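PDB 2P8T: hypothetical protein PH0730 from Pyrococcus horikoshii, which is of unknown function but may bind ATP and act as an aminoacyl-tRNA ligase, and has an N-terminal domain of the helix-turn-helix class. Local coordinates for residues A[15-18]-A[19-23]; A[45-48]-A[49-53]. All blocks are in the same frame, centred on the assembly; numbering follows the deposited sequence.

Contact 1: A[15-18]-A[19-23]; sequences YTVE and DVLAV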
loop_
_atom_site.group_PDB
_atom_site.type_symbol
_atom_site.label_atom_id
_atom_site.label_comp_id
_atom_site.label_asym_id
_atom_site.label_seq_id
_atom_site.Cartn_x
_atom_site.Cartn_y
_atom_site.Cartn_z
ATOM N N TYR A 15 -10.444 -10.480 8.380
ATOM C CA TYR A 15 -9.774 -9.400 7.621
ATOM C C TYR A 15 -8.807 -8.655 8.527
ATOM O O TYR A 15 -8.982 -8.635 9.749
ATOM C CB TYR A 15 -10.779 -8.426 6.969
ATOM C CG TYR A 15 -11.673 -7.639 7.929
ATOM C CD1 TYR A 15 -11.221 -6.482 8.565
ATOM C CD2 TYR A 15 -12.997 -8.035 8.154
ATOM C CE1 TYR A 15 -12.051 -5.756 9.434
ATOM C CE2 TYR A 15 -13.838 -7.315 9.023
ATOM C CZ TYR A 15 -13.358 -6.183 9.656
ATOM O OH TYR A 15 -14.192 -5.477 10.491
ATOM N N THR A 16 -7.798 -8.026 7.920
ATOM C CA THR A 16 -6.724 -7.370 8.662
ATOM C C THR A 16 -6.737 -5.849 8.440
ATOM O O THR A 16 -7.441 -5.369 7.563
ATOM C CB THR A 16 -5.352 -7.937 8.224
ATOM O OG1 THR A 16 -5.115 -7.584 6.857
ATOM C CG2 THR A 16 -5.358 -9.469 8.318
ATOM N N VAL A 17 -5.960 -5.102 9.239
ATOM C CA VAL A 17 -5.799 -3.655 9.015
ATOM C C VAL A 17 -5.272 -3.390 7.590
ATOM O O VAL A 17 -5.634 -2.392 6.963
ATOM C CB VAL A 17 -4.920 -2.977 10.114
ATOM C CG1 VAL A 17 -3.476 -3.458 10.040
ATOM C CG2 VAL A 17 -4.980 -1.462 10.033
ATOM N N GLU A 18 -4.467 -4.315 7.060
ATOM C CA GLU A 18 -3.921 -4.147 5.722
ATOM C C GLU A 18 -5.035 -4.256 4.704
ATOM O O GLU A 18 -5.012 -3.571 3.701
ATOM C CB GLU A 18 -2.809 -5.170 5.425
ATOM C CG GLU A 18 -1.504 -4.892 6.167
ATOM C CD GLU A 18 -1.445 -5.495 7.552
ATOM O OE1 GLU A 18 -2.399 -6.212 7.932
ATOM O OE2 GLU A 18 -0.430 -5.264 8.255
ATOM N N ASP A 19 -6.021 -5.126 4.966
ATOM C CA ASP A 19 -7.189 -5.216 4.100
ATOM C C ASP A 19 -8.021 -3.929 4.171
ATOM O O ASP A 19 -8.517 -3.467 3.154
ATOM C CB ASP A 19 -8.073 -6.422 4.478
ATOM C CG ASP A 19 -7.367 -7.758 4.309
ATOM O OD1 ASP A 19 -6.682 -7.977 3.269
ATOM O OD2 ASP A 19 -7.512 -8.601 5.220
ATOM N N VAL A 20 -8.187 -3.368 5.366
ATOM C CA VAL A 20 -8.922 -2.099 5.536
ATOM C C VAL A 20 -8.198 -1.039 4.718
ATOM O O VAL A 20 -8.810 -0.394 3.852
ATOM C CB VAL A 20 -9.012 -1.648 7.011
ATOM C CG1 VAL A 20 -9.728 -0.276 7.145
ATOM C CG2 VAL A 20 -9.699 -2.724 7.887
ATOM N N LEU A 21 -6.889 -0.906 4.940
ATOM C CA LEU A 21 -6.118 0.110 4.196
ATOM C C LEU A 21 -6.227 -0.087 2.688
ATOM O O LEU A 21 -6.450 0.878 1.953
ATOM C CB LEU A 21 -4.655 0.163 4.647
ATOM C CG LEU A 21 -4.380 0.592 6.095
ATOM C CD1 LEU A 21 -2.996 0.177 6.563
ATOM C CD2 LEU A 21 -4.604 2.085 6.255
ATOM N N ALA A 22 -6.110 -1.340 2.226
ATOM C CA ALA A 22 -6.245 -1.664 0.811
ATOM C C ALA A 22 -7.575 -1.220 0.212
ATOM O O ALA A 22 -7.599 -0.644 -0.880
ATOM C CB ALA A 22 -6.010 -3.161 0.554
ATOM N N VAL A 23 -8.676 -1.493 0.913
ATOM C CA VAL A 23 -9.999 -1.114 0.405
ATOM C C VAL A 23 -10.089 0.406 0.216
ATOM O O VAL A 23 -10.576 0.882 -0.800
ATOM C CB VAL A 23 -11.149 -1.634 1.334
ATOM C CG1 VAL A 23 -12.453 -0.898 1.059
ATOM C CG2 VAL A 23 -11.306 -3.137 1.184
#
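D19 folds its carboxylate back over the start of its own helix and meets T16 twice. The backbone N of T16 gives a 2.8 Å hydrogen bond to D19 OD2, and it reaches that oxygen on its anti side, 26° out of the carboxylate plane. In return the backbone N of D19 donates to T16 OG1 over 3.2 Å. With chi1 of T16 at 66°, its hydroxyl lies between the backbone N and the carbonyl carbon, turned in over the first turn, while CG of D19 sits beside its own N, which brings OD2 back to T16. This reciprocal pair is a capping box: T16 is the N-cap of helix 17-26, and D19, three residues on, closes the box. The other carboxylate oxygen, OD1, forms a salt bridge with K177 of helix 172-187, so one buried acid ties the helix start to a second helix. The regular helical ladder starts at the cap itself, V20 N bonding to T16 O and L21 N to V17 O, the latter at 2.8 Å and nearly straight. E18 bends at chi2 and sends OE2 to H181 of helix 172-187. The apolar contacts between the segments are looser, and each involves one residue that is only partly exposed. The Y15 ring meets V20 obliquely, CD1 standing 4.1 Å from V20 CG2, while its hydroxyl bonds to the carbonyl of V198. Separately, V17 points away from residues 19-23, and its CG2 comes no nearer than 4.3 Å to L21 CD1.

Contact 2: A[45-48]-A[49-53]; sequences GSVR and TLLRK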
loop_
_atom_site.group_PDB
_atom_site.type_symbol
_atom_site.label_atom_id
_atom_site.label_comp_id
_atom_site.label_asym_id
_atom_site.label_seq_id
_atom_site.Cartn_x
_atom_site.Cartn_y
_atom_site.Cartn_z
ATOM N N GLY A 45 -17.024 -14.114 2.463
ATOM C CA GLY A 45 -17.442 -13.837 3.834
ATOM C C GLY A 45 -16.659 -12.685 4.429
ATOM O O GLY A 45 -17.231 -11.795 5.055
ATOM N N SER A 46 -15.345 -12.715 4.217
ATOM C CA SER A 46 -14.418 -11.681 4.681
ATOM C C SER A 46 -14.663 -10.300 4.052
ATOM O O SER A 46 -14.686 -9.297 4.760
ATOM C CB SER A 46 -12.977 -12.126 4.433
ATOM O OG SER A 46 -12.610 -13.142 5.353
ATOM N N VAL A 47 -14.830 -10.259 2.734
ATOM C CA VAL A 47 -15.139 -9.004 2.045
ATOM C C VAL A 47 -16.499 -8.451 2.484
ATOM O O VAL A 47 -16.634 -7.257 2.719
ATOM C CB VAL A 47 -15.085 -9.143 0.499
ATOM C CG1 VAL A 47 -15.613 -7.873 -0.191
ATOM C CG2 VAL A 47 -13.676 -9.425 0.046
ATOM N N ARG A 48 -17.502 -9.321 2.584
ATOM C CA ARG A 48 -18.840 -8.900 2.999
ATOM C C ARG A 48 -18.792 -8.238 4.360
ATOM O O ARG A 48 -19.382 -7.170 4.557
ATOM C CB ARG A 48 -19.796 -10.095 3.045
ATOM C CG ARG A 48 -20.510 -10.375 1.747
ATOM C CD ARG A 48 -21.999 -10.026 1.883
ATOM N NE ARG A 48 -22.764 -10.159 0.640
ATOM C CZ ARG A 48 -22.940 -11.290 -0.043
ATOM N NH1 ARG A 48 -22.390 -12.428 0.364
ATOM N NH2 ARG A 48 -23.660 -11.278 -1.158
ATOM N N THR A 49 -18.080 -8.869 5.289
ATOM C CA THR A 49 -18.009 -8.394 6.656
ATOM C C THR A 49 -17.241 -7.080 6.741
ATOM O O THR A 49 -17.656 -6.156 7.433
ATOM C CB THR A 49 -17.357 -9.451 7.575
ATOM O OG1 THR A 49 -18.179 -10.633 7.567
ATOM C CG2 THR A 49 -17.248 -8.935 8.972
ATOM N N LEU A 50 -16.121 -7.023 6.028
ATOM C CA LEU A 50 -15.335 -5.803 5.936
ATOM C C LEU A 50 -16.177 -4.638 5.406
ATOM O O LEU A 50 -16.188 -3.583 6.036
ATOM C CB LEU A 50 -14.079 -6.031 5.077
ATOM C CG LEU A 50 -13.247 -4.807 4.709
ATOM C CD1 LEU A 50 -12.856 -4.003 5.922
ATOM C CD2 LEU A 50 -12.017 -5.288 3.928
ATOM N N LEU A 51 -16.893 -4.836 4.298
ATOM C CA LEU A 51 -17.727 -3.768 3.701
ATOM C C LEU A 51 -18.892 -3.372 4.605
ATOM O O LEU A 51 -19.250 -2.192 4.709
ATOM C CB LEU A 51 -18.211 -4.145 2.301
ATOM C CG LEU A 51 -17.135 -4.330 1.220
ATOM C CD1 LEU A 51 -17.776 -4.676 -0.090
ATOM C CD2 LEU A 51 -16.268 -3.088 1.054
ATOM N N ARG A 52 -19.467 -4.355 5.299
ATOM C CA ARG A 52 -20.492 -4.030 6.281
ATOM C C ARG A 52 -19.946 -3.198 7.428
ATOM O O ARG A 52 -20.576 -2.225 7.827
ATOM C CB ARG A 52 -21.246 -5.266 6.769
ATOM C CG ARG A 52 -22.543 -5.534 6.005
ATOM C CD ARG A 52 -22.547 -4.880 4.621
ATOM N NE ARG A 52 -23.212 -5.682 3.597
ATOM C CZ ARG A 52 -22.563 -6.359 2.655
ATOM N NH1 ARG A 52 -21.236 -6.338 2.619
ATOM N NH2 ARG A 52 -23.246 -7.061 1.757
ATOM N N LYS A 53 -18.767 -3.544 7.953
ATOM C CA LYS A 53 -18.205 -2.733 9.021
ATOM C C LYS A 53 -17.937 -1.321 8.520
ATOM O O LYS A 53 -18.253 -0.358 9.207
ATOM C CB LYS A 53 -16.913 -3.339 9.596
ATOM C CG LYS A 53 -16.435 -2.643 10.867
ATOM C CD LYS A 53 -17.346 -2.951 12.049
ATOM C CE LYS A 53 -16.816 -2.298 13.319
ATOM N NZ LYS A 53 -17.699 -2.675 14.462
#
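R48 and R52, one helical turn apart, run side by side and point the same way, with their guanidinium planes turned 63° against each other. The R52 chain, bent at both chi2 (22°) and chi3, curls back along the helix and places NH2 3.2 Å from R48 CD and 3.3 Å from R48 NE, where it lies at the edge of the R48 guanidinium, in its plane. Two like charges thus come close, and R48 also has R33 nearby; E44 offers it a weak, long ion pair, which may offset part of the repulsion. The T49 hydroxyl bends back to the backbone one turn earlier, donating to G45 O at 2.9 Å, and the T49 backbone N reaches the same oxygen at 3.1 Å from the opposite face of the carbonyl plane. One carbonyl thereby serves both the helix ladder and an exposed threonine. On the buried flank V47 and L51 stand alongside each other, CG1 of V47 lying 3.9 Å from L51 CD1. V47 and L51 face helix 33-40, on S37 and R33 respectively, while L50 packs on D19, V20 and V23 of helix 17-26.

Both contacts are local, contact 1 at the cap and first turns of helix 17-26, contact 2 within helix 44-56, yet their settings differ. Contact 1 is the more buried, and its polar groups are gathered at the helix start, where side chains meet backbone N-H groups and K177 and H181 on helix 172-187. Contact 2 runs along most of its helix, farther from the chain centre, with one flank exposed and rich in positive charge. The two touch directly. V23 CG2 packs 3.6 Å from L50 CD2, and the Y15 ring lies against T49 and L50, its CE2 3.7 Å from L50 CA. Apolar packing thus joins the two helices, while the main polar partners outside differ: K177, H181 and V198 for contact 1, E14 and, weakly, E44 for contact 2.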